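Local coordinates for protein nucleoside diphosphate kinase (Encephalitozoon cuniculi, PDB 3MPD) that probably transfers the gamma phosphate of ATP to nucleoside diphosphates through a phosphohistidine intermediate, supplying the cell with nucleoside triphosphates other than ATP, at residues Ala84-Ile92 with Ile118-Ala127; Pro44-Ser54 with Glu128-Gly136. All coordinates share one frame; numbering follows the deposited sequence.

Following the chain from the N terminus, contact 2 opens first: segment 44-54, which carries helix 46-52 and comes just after strand 35-42, is separated by 73 residues from segment 128-136, the later turns of helix 124-134. Within that long loop lies contact 1, which closes a shorter one of 25 residues between helix 84-92 and the 118-127 segment. The contacts are thus nested, not crossed. Contact 1 seats a helix against edge strand 118-120 of the antiparallel sheet and the turn after it; contact 2 sets two helices side by side. Helix 124-134 serves both, its first turn in contact 1 and the remainder in contact 2. The two contacts meet around His119, probably the residue phosphorylated during catalysis.

Contact 1: Ala84-Ile92 with Ile118-Ala127; sequences AVSIGRKLI and IHGSDCVENA
Val85 and Ser121 are joined through a water, which donates one hydrogen to Val85 O at 2.7 Å and the other to Ser121 O at 3.0 Å, bridging a helix carbonyl to the turn after the strand. This is the helix-on-sheet packing of the ferredoxin-like NDP kinase fold, helix 84-92 running roughly antiparallel (153°) to edge strand 118-120. With Val85 CG1 anti to the backbone N (chi1 173°), that methyl reaches the turn and lies 3.5 Å from Ser121 O, while CG2 faces Val124 and Ala127 at the start of the next helix. Arg89 CG packs against the same oxygen. Ser121 OG turns elsewhere, bonding Phe9 N of strand 7-12 and Glu130. At the far end of the helix, Ile92 covers the strand: its CG2 meets CG2 of Ile118 at 3.6 Å, and its CD1 rests 3.7 Å from Gly120 CA, where the strand has no side chain. Arg89, a probable ATP-binding residue, lies alongside Asp122, the two side chains running in one direction with their flat ends turned 60° apart. They form no ion pair: Arg89 NH1 stays 5.1 Å from Asp122 OD2, and Asn126 ND2 bonds Asp122 OD1 at 2.7 Å. The guanidinium instead touches the aspartate's methylene, Arg89 NH1 lying 3.3 Å from Asp122 CB.

Contact 2: Pro44-Ser54 with Glu128-Gly136; sequences PKREVLETHYS and EKEIKLWIG
Two direct hydrogen bonds join the antiparallel helices 46-52 and 124-134. Trp134 NE1 donates to His52 ND1 over 2.8 Å, the N-H...N angle being 162°; the acceptor lies near the indole plane, but the indole nitrogen stands well out of the imidazole plane, the two ring planes being 75° apart. A chi1 of -178° turns the ring of His52 away from its own backbone nitrogen and out toward helix 124-134. Near the end of helix 46-52, Lys129 NZ bonds Thr51 O at 2.9 Å, tilted from the carbonyl plane, and that oxygen also accepts from the backbone N and the hydroxyl of Ser54. A water adds a third link, donating to His52 O and, at 2.6 Å, to Glu130 OE2.

Aromatic and apolar contacts fill the space between. Val48 CG2 sits over one face of the Trp134 six-membered ring, 4.0 Å from its centroid, in a CH-pi contact; Pro44 CB and Leu49 CD2 meet the rim of that ring near its plane, each 3.8 Å from Trp134 CH2. Phe9 stacks on the indole as well, tying it to the sheet. Leu133 fits between Val48, Thr51 and His52, its CG 3.6 Å from Val48 CG2.

The third kind of contact is of ring with carboxylate: His52 CE1 packs 3.5 Å from Glu130 CD. Glu130 OE1 is hydrogen-bonded to both Ser121 OG and His119 NE2, while His52 meets the His119 ring edge-to-face. A glutamate bonded to the histidine that probably takes the phosphate is characteristic of the NDP kinase active site, here bordered by both helices.

Contact 1: Ala84-Ile92 with Ile118-Ala127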
loop_
_atom_site.group_PDB
_atom_site.type_symbol
_atom_site.label_atom_id
_atom_site.label_comp_id
_atom_site.label_asym_id
_atom_site.label_seq_id
_atom_site.Cartn_x
_atom_site.Cartn_y
_atom_site.Cartn_z
ATOM N N ALA A 84 -14.965 -9.270 -6.915
ATOM C CA ALA A 84 -13.811 -9.002 -6.035
ATOM C C ALA A 84 -13.802 -9.846 -4.779
ATOM O O ALA A 84 -12.736 -10.278 -4.325
ATOM C CB ALA A 84 -13.733 -7.538 -5.646
ATOM N N VAL A 85 -14.975 -10.070 -4.182
ATOM C CA VAL A 85 -14.986 -10.783 -2.894
ATOM C C VAL A 85 -14.581 -12.241 -3.024
ATOM O O VAL A 85 -13.721 -12.730 -2.284
ATOM C CB VAL A 85 -16.358 -10.683 -2.150
ATOM C CG1 VAL A 85 -16.361 -11.582 -0.901
ATOM C CG2 VAL A 85 -16.633 -9.235 -1.741
ATOM N N SER A 86 -15.248 -12.956 -3.918
ATOM C CA SER A 86 -14.941 -14.358 -4.193
ATOM C C SER A 86 -13.508 -14.493 -4.715
ATOM O O SER A 86 -12.777 -15.404 -4.345
ATOM C CB SER A 86 -15.941 -14.898 -5.217
ATOM O OG SER A 86 -15.806 -16.292 -5.358
ATOM N N ILE A 87 -13.098 -13.564 -5.576
ATOM C CA ILE A 87 -11.719 -13.602 -6.116
ATOM C C ILE A 87 -10.724 -13.487 -4.954
ATOM O O ILE A 87 -9.812 -14.304 -4.824
ATOM C CB ILE A 87 -11.443 -12.537 -7.222
ATOM C CG1 ILE A 87 -12.078 -12.972 -8.565
ATOM C CG2 ILE A 87 -9.895 -12.314 -7.373
ATOM C CD1 ILE A 87 -12.050 -11.858 -9.692
ATOM N N GLY A 88 -10.915 -12.508 -4.073
ATOM C CA GLY A 88 -9.990 -12.383 -2.919
ATOM C C GLY A 88 -9.934 -13.631 -2.028
ATOM O O GLY A 88 -8.855 -14.080 -1.652
ATOM N N ARG A 89 -11.095 -14.195 -1.683
ATOM C CA ARG A 89 -11.147 -15.420 -0.869
ATOM C C ARG A 89 -10.338 -16.552 -1.535
ATOM O O ARG A 89 -9.629 -17.315 -0.854
ATOM C CB ARG A 89 -12.572 -15.891 -0.691
ATOM C CG ARG A 89 -13.410 -15.039 0.293
ATOM C CD ARG A 89 -14.908 -15.407 0.215
ATOM N NE ARG A 89 -15.215 -16.801 0.578
ATOM C CZ ARG A 89 -15.179 -17.300 1.820
ATOM N NH1 ARG A 89 -14.811 -16.543 2.856
ATOM N NH2 ARG A 89 -15.492 -18.572 2.030
ATOM N N LYS A 90 -10.467 -16.671 -2.857
ATOM C CA LYS A 90 -9.740 -17.742 -3.570
ATOM C C LYS A 90 -8.223 -17.510 -3.556
ATOM O O LYS A 90 -7.444 -18.462 -3.411
ATOM C CB LYS A 90 -10.216 -17.875 -5.011
ATOM C CG LYS A 90 -9.508 -18.992 -5.784
ATOM C CD LYS A 90 -10.450 -19.598 -6.782
ATOM C CE LYS A 90 -9.908 -20.954 -7.249
ATOM N NZ LYS A 90 -10.689 -21.519 -8.366
ATOM N N LEU A 91 -7.803 -16.267 -3.734
ATOM C CA LEU A 91 -6.363 -15.954 -3.681
ATOM C C LEU A 91 -5.739 -16.199 -2.284
ATOM O O LEU A 91 -4.534 -16.522 -2.165
ATOM C CB LEU A 91 -6.144 -14.500 -4.034
ATOM C CG LEU A 91 -6.457 -13.985 -5.445
ATOM C CD1 LEU A 91 -6.223 -12.448 -5.441
ATOM C CD2 LEU A 91 -5.597 -14.649 -6.505
ATOM N N ILE A 92 -6.553 -15.997 -1.253
ATOM C CA ILE A 92 -6.116 -16.090 0.131
ATOM C C ILE A 92 -6.022 -17.543 0.598
ATOM O O ILE A 92 -5.018 -17.926 1.214
ATOM C CB ILE A 92 -7.016 -15.236 1.047
ATOM C CG1 ILE A 92 -6.685 -13.743 0.823
ATOM C CG2 ILE A 92 -6.830 -15.629 2.560
ATOM C CD1 ILE A 92 -7.798 -12.753 1.382
ATOM N N ILE A 118 -3.435 -12.674 6.584
ATOM C CA ILE A 118 -4.281 -11.730 5.876
ATOM C C ILE A 118 -5.746 -12.010 6.219
ATOM O O ILE A 118 -6.130 -13.154 6.561
ATOM C CB ILE A 118 -4.035 -11.843 4.300
ATOM C CG1 ILE A 118 -4.699 -10.718 3.508
ATOM C CG2 ILE A 118 -4.441 -13.230 3.760
ATOM C CD1 ILE A 118 -4.309 -10.801 1.956
ATOM N N HIS A 119 -6.559 -10.962 6.178
ATOM C CA HIS A 119 -7.992 -11.107 6.244
ATOM C C HIS A 119 -8.577 -10.661 4.917
ATOM O O HIS A 119 -8.166 -9.618 4.399
ATOM C CB HIS A 119 -8.545 -10.169 7.319
ATOM C CG HIS A 119 -10.013 -9.941 7.185
ATOM N ND1 HIS A 119 -10.949 -10.804 7.716
ATOM C CD2 HIS A 119 -10.710 -8.967 6.551
ATOM C CE1 HIS A 119 -12.160 -10.372 7.417
ATOM N NE2 HIS A 119 -12.043 -9.253 6.718
ATOM N N GLY A 120 -9.557 -11.392 4.372
ATOM C CA GLY A 120 -10.340 -10.848 3.252
ATOM C C GLY A 120 -11.814 -11.021 3.554
ATOM O O GLY A 120 -12.191 -12.024 4.161
ATOM N N SER A 121 -12.657 -10.065 3.142
ATOM C CA SER A 121 -14.103 -10.183 3.402
ATOM C C SER A 121 -14.688 -11.511 2.901
ATOM O O SER A 121 -14.256 -12.031 1.889
ATOM C CB SER A 121 -14.879 -9.022 2.757
ATOM O OG SER A 121 -14.329 -7.778 3.128
ATOM N N ASP A 122 -15.685 -12.042 3.603
ATOM C CA ASP A 122 -16.288 -13.316 3.201
ATOM C C ASP A 122 -17.535 -13.149 2.332
ATOM O O ASP A 122 -17.962 -14.095 1.677
ATOM C CB ASP A 122 -16.532 -14.256 4.397
ATOM C CG ASP A 122 -17.583 -13.751 5.375
ATOM O OD1 ASP A 122 -18.119 -12.621 5.238
ATOM O OD2 ASP A 122 -17.875 -14.521 6.325
ATOM N N CYS A 123 -18.093 -11.942 2.311
ATOM C CA CYS A 123 -19.261 -11.643 1.494
ATOM C C CYS A 123 -19.378 -10.132 1.291
ATOM O O CYS A 123 -18.702 -9.357 1.964
ATOM C CB CYS A 123 -20.532 -12.228 2.131
ATOM S SG CYS A 123 -20.960 -11.530 3.750
ATOM N N VAL A 124 -20.245 -9.716 0.375
ATOM C CA VAL A 124 -20.402 -8.292 0.050
ATOM C C VAL A 124 -20.895 -7.460 1.250
ATOM O O VAL A 124 -20.397 -6.356 1.505
ATOM C CB VAL A 124 -21.319 -8.116 -1.195
ATOM C CG1 VAL A 124 -21.952 -6.725 -1.246
ATOM C CG2 VAL A 124 -20.521 -8.414 -2.484
ATOM N N GLU A 125 -21.868 -8.002 1.985
ATOM C CA GLU A 125 -22.381 -7.387 3.212
ATOM C C GLU A 125 -21.259 -7.089 4.228
ATOM O O GLU A 125 -21.156 -5.970 4.739
ATOM C CB GLU A 125 -23.477 -8.277 3.824
ATOM C CG GLU A 125 -23.903 -7.883 5.232
ATOM C CD GLU A 125 -25.175 -8.568 5.675
ATOM O OE1 GLU A 125 -26.269 -8.134 5.235
ATOM O OE2 GLU A 125 -25.082 -9.522 6.488
ATOM N N ASN A 126 -20.415 -8.079 4.500
ATOM C CA ASN A 126 -19.290 -7.884 5.420
ATOM C C ASN A 126 -18.196 -6.958 4.880
ATOM O O ASN A 126 -17.628 -6.170 5.633
ATOM C CB ASN A 126 -18.722 -9.223 5.886
ATOM C CG ASN A 126 -19.654 -9.933 6.870
ATOM O OD1 ASN A 126 -20.564 -9.330 7.408
ATOM N ND2 ASN A 126 -19.430 -11.226 7.083
ATOM N N ALA A 127 -17.925 -7.027 3.580
ATOM C CA ALA A 127 -17.011 -6.076 2.951
ATOM C C ALA A 127 -17.423 -4.611 3.180
ATOM O O ALA A 127 -16.581 -3.763 3.492
ATOM C CB ALA A 127 -16.927 -6.347 1.483
HETATM O O HOH W 1 -12.551 -11.119 -0.418
#

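Contact 2: Pro44-Ser54 with Glu128-Gly136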
loop_
_atom_site.group_PDB
_atom_site.type_symbol
_atom_site.label_atom_id
_atom_site.label_comp_id
_atom_site.label_asym_id
_atom_site.label_seq_id
_atom_site.Cartn_x
_atom_site.Cartn_y
_atom_site.Cartn_z
ATOM N N PRO A 44 -4.423 -1.334 15.137
ATOM C CA PRO A 44 -5.836 -1.546 15.429
ATOM C C PRO A 44 -6.215 -1.291 16.909
ATOM O O PRO A 44 -5.465 -1.650 17.817
ATOM C CB PRO A 44 -6.057 -3.016 15.087
ATOM C CG PRO A 44 -4.947 -3.382 14.133
ATOM C CD PRO A 44 -3.781 -2.549 14.597
ATOM N N LYS A 45 -7.369 -0.664 17.103
ATOM C CA LYS A 45 -7.945 -0.421 18.425
ATOM C C LYS A 45 -8.768 -1.646 18.872
ATOM O O LYS A 45 -9.446 -2.293 18.060
ATOM C CB LYS A 45 -8.825 0.832 18.388
ATOM C CG LYS A 45 -8.069 2.162 18.247
ATOM C CD LYS A 45 -7.102 2.373 19.403
ATOM C CE LYS A 45 -7.059 3.824 19.830
ATOM N NZ LYS A 45 -6.767 3.925 21.292
ATOM N N ARG A 46 -8.712 -1.970 20.159
ATOM C CA ARG A 46 -9.464 -3.124 20.669
ATOM C C ARG A 46 -10.953 -3.122 20.259
ATOM O O ARG A 46 -11.478 -4.136 19.803
ATOM C CB ARG A 46 -9.324 -3.213 22.182
ATOM C CG ARG A 46 -10.186 -4.291 22.812
ATOM C CD ARG A 46 -10.059 -4.240 24.325
ATOM N NE ARG A 46 -8.698 -4.599 24.711
ATOM C CZ ARG A 46 -8.226 -5.845 24.734
ATOM N NH1 ARG A 46 -9.009 -6.876 24.416
ATOM N NH2 ARG A 46 -6.966 -6.062 25.097
ATOM N N GLU A 47 -11.599 -1.967 20.391
ATOM C CA GLU A 47 -13.029 -1.812 20.119
ATOM C C GLU A 47 -13.343 -2.076 18.653
ATOM O O GLU A 47 -14.317 -2.757 18.347
ATOM C CB GLU A 47 -13.525 -0.405 20.507
ATOM C CG GLU A 47 -12.880 0.178 21.770
ATOM C CD GLU A 47 -11.524 0.856 21.501
ATOM O OE1 GLU A 47 -10.479 0.245 21.840
ATOM O OE2 GLU A 47 -11.507 1.996 20.957
ATOM N N VAL A 48 -12.538 -1.517 17.751
ATOM C CA VAL A 48 -12.708 -1.797 16.331
ATOM C C VAL A 48 -12.579 -3.301 15.993
ATOM O O VAL A 48 -13.387 -3.828 15.232
ATOM C CB VAL A 48 -11.792 -0.923 15.431
ATOM C CG1 VAL A 48 -10.334 -1.152 15.730
ATOM C CG2 VAL A 48 -12.050 -1.205 13.946
ATOM N N LEU A 49 -11.595 -3.987 16.578
ATOM C CA LEU A 49 -11.419 -5.434 16.348
ATOM C C LEU A 49 -12.621 -6.263 16.802
ATOM O O LEU A 49 -13.056 -7.181 16.097
ATOM C CB LEU A 49 -10.142 -5.943 17.016
ATOM C CG LEU A 49 -8.856 -5.511 16.312
ATOM C CD1 LEU A 49 -7.673 -5.826 17.180
ATOM C CD2 LEU A 49 -8.721 -6.154 14.931
ATOM N N GLU A 50 -13.166 -5.909 17.970
ATOM C CA GLU A 50 -14.362 -6.549 18.531
ATOM C C GLU A 50 -15.596 -6.369 17.635
ATOM O O GLU A 50 -16.429 -7.267 17.524
ATOM C CB GLU A 50 -14.618 -6.031 19.972
ATOM C CG GLU A 50 -13.500 -6.473 20.933
ATOM C CD GLU A 50 -13.589 -5.921 22.359
ATOM O OE1 GLU A 50 -14.426 -5.035 22.651
ATOM O OE2 GLU A 50 -12.788 -6.395 23.196
ATOM N N THR A 51 -15.703 -5.210 16.992
ATOM C CA THR A 51 -16.761 -4.966 16.005
ATOM C C THR A 51 -16.505 -5.770 14.725
ATOM O O THR A 51 -17.398 -6.454 14.232
ATOM C CB THR A 51 -16.857 -3.477 15.650
ATOM O OG1 THR A 51 -16.979 -2.729 16.857
ATOM C CG2 THR A 51 -18.058 -3.198 14.730
ATOM N N HIS A 52 -15.287 -5.663 14.191
ATOM C CA HIS A 52 -14.860 -6.445 13.009
ATOM C C HIS A 52 -15.157 -7.939 13.175
ATOM O O HIS A 52 -15.691 -8.575 12.264
ATOM C CB HIS A 52 -13.369 -6.222 12.715
ATOM C CG HIS A 52 -12.873 -6.952 11.497
ATOM N ND1 HIS A 52 -12.750 -6.349 10.261
ATOM C CD2 HIS A 52 -12.469 -8.233 11.330
ATOM C CE1 HIS A 52 -12.291 -7.230 9.387
ATOM N NE2 HIS A 52 -12.118 -8.383 10.010
ATOM N N TYR A 53 -14.835 -8.479 14.347
ATOM C CA TYR A 53 -15.013 -9.909 14.608
ATOM C C TYR A 53 -16.215 -10.243 15.513
ATOM O O TYR A 53 -16.187 -11.272 16.202
ATOM C CB TYR A 53 -13.710 -10.525 15.171
ATOM C CG TYR A 53 -12.556 -10.594 14.171
ATOM C CD1 TYR A 53 -12.609 -11.445 13.045
ATOM C CD2 TYR A 53 -11.411 -9.801 14.339
ATOM C CE1 TYR A 53 -11.537 -11.514 12.109
ATOM C CE2 TYR A 53 -10.331 -9.862 13.409
ATOM C CZ TYR A 53 -10.407 -10.717 12.306
ATOM O OH TYR A 53 -9.354 -10.747 11.402
ATOM N N SER A 54 -17.267 -9.413 15.485
ATOM C CA SER A 54 -18.446 -9.608 16.358
ATOM C C SER A 54 -19.115 -10.974 16.181
ATOM O O SER A 54 -19.600 -11.570 17.148
ATOM C CB SER A 54 -19.471 -8.482 16.186
ATOM O OG SER A 54 -19.876 -8.386 14.835
ATOM N N GLU A 128 -18.704 -4.315 2.995
ATOM C CA GLU A 128 -19.212 -2.933 3.172
ATOM C C GLU A 128 -19.100 -2.461 4.625
ATOM O O GLU A 128 -18.629 -1.356 4.890
ATOM C CB GLU A 128 -20.652 -2.820 2.665
ATOM C CG GLU A 128 -20.731 -2.962 1.135
ATOM C CD GLU A 128 -19.842 -1.966 0.394
ATOM O OE1 GLU A 128 -20.020 -0.736 0.591
ATOM O OE2 GLU A 128 -18.971 -2.410 -0.403
ATOM N N LYS A 129 -19.493 -3.323 5.556
ATOM C CA LYS A 129 -19.317 -3.062 6.988
ATOM C C LYS A 129 -17.838 -2.843 7.348
ATOM O O LYS A 129 -17.526 -1.902 8.071
ATOM C CB LYS A 129 -19.927 -4.205 7.836
ATOM C CG LYS A 129 -19.504 -4.206 9.315
ATOM C CD LYS A 129 -19.895 -5.492 10.033
ATOM C CE LYS A 129 -18.901 -5.811 11.140
ATOM N NZ LYS A 129 -19.498 -6.628 12.207
ATOM N N GLU A 130 -16.949 -3.718 6.862
ATOM C CA GLU A 130 -15.517 -3.620 7.167
ATOM C C GLU A 130 -14.891 -2.359 6.557
ATOM O O GLU A 130 -14.111 -1.683 7.220
ATOM C CB GLU A 130 -14.747 -4.883 6.721
ATOM C CG GLU A 130 -15.111 -6.139 7.555
ATOM C CD GLU A 130 -14.737 -7.463 6.869
ATOM O OE1 GLU A 130 -14.020 -7.450 5.823
ATOM O OE2 GLU A 130 -15.144 -8.536 7.397
ATOM N N ILE A 131 -15.239 -2.044 5.310
ATOM C CA ILE A 131 -14.761 -0.802 4.691
ATOM C C ILE A 131 -15.144 0.445 5.514
ATOM O O ILE A 131 -14.273 1.278 5.808
ATOM C CB ILE A 131 -15.210 -0.683 3.227
ATOM C CG1 ILE A 131 -14.488 -1.736 2.381
ATOM C CG2 ILE A 131 -14.947 0.733 2.681
ATOM C CD1 ILE A 131 -15.125 -2.024 1.047
ATOM N N LYS A 132 -16.418 0.550 5.918
ATOM C CA LYS A 132 -16.878 1.689 6.731
ATOM C C LYS A 132 -16.238 1.700 8.118
ATOM O O LYS A 132 -15.982 2.754 8.680
ATOM C CB LYS A 132 -18.411 1.716 6.867
ATOM C CG LYS A 132 -19.172 1.866 5.539
ATOM C CD LYS A 132 -20.689 1.763 5.751
ATOM C CE LYS A 132 -21.362 1.022 4.585
ATOM N NZ LYS A 132 -22.571 0.267 5.067
ATOM N N LEU A 133 -15.976 0.518 8.659
ATOM C CA LEU A 133 -15.351 0.394 9.974
ATOM C C LEU A 133 -13.890 0.864 9.971
ATOM O O LEU A 133 -13.489 1.654 10.820
ATOM C CB LEU A 133 -15.442 -1.057 10.449
ATOM C CG LEU A 133 -14.973 -1.374 11.854
ATOM C CD1 LEU A 133 -15.761 -0.573 12.941
ATOM C CD2 LEU A 133 -15.063 -2.887 12.064
ATOM N N TRP A 134 -13.114 0.395 8.995
ATOM C CA TRP A 134 -11.671 0.640 8.966
ATOM C C TRP A 134 -11.203 1.839 8.139
ATOM O O TRP A 134 -10.173 2.442 8.457
ATOM C CB TRP A 134 -10.946 -0.595 8.411
ATOM C CG TRP A 134 -11.011 -1.791 9.275
ATOM C CD1 TRP A 134 -11.935 -2.799 9.220
ATOM C CD2 TRP A 134 -10.107 -2.132 10.316
ATOM N NE1 TRP A 134 -11.655 -3.752 10.164
ATOM C CE2 TRP A 134 -10.537 -3.367 10.854
ATOM C CE3 TRP A 134 -8.968 -1.518 10.849
ATOM C CZ2 TRP A 134 -9.861 -4.006 11.887
ATOM C CZ3 TRP A 134 -8.301 -2.141 11.881
ATOM C CH2 TRP A 134 -8.751 -3.378 12.395
ATOM N N ILE A 135 -11.922 2.141 7.057
ATOM C CA ILE A 135 -11.467 3.126 6.063
ATOM C C ILE A 135 -12.315 4.391 6.091
ATOM O O ILE A 135 -11.774 5.491 6.192
ATOM C CB ILE A 135 -11.487 2.552 4.615
ATOM C CG1 ILE A 135 -10.707 1.252 4.523
ATOM C CG2 ILE A 135 -10.940 3.572 3.622
ATOM C CD1 ILE A 135 -9.213 1.418 4.698
ATOM N N GLY A 136 -13.633 4.239 5.989
ATOM C CA GLY A 136 -14.551 5.389 6.040
ATOM C C GLY A 136 -15.652 5.250 5.008
ATOM O O GLY A 136 -15.704 4.262 4.266
HETATM O O HOH W 2 -16.763 -8.424 9.478
#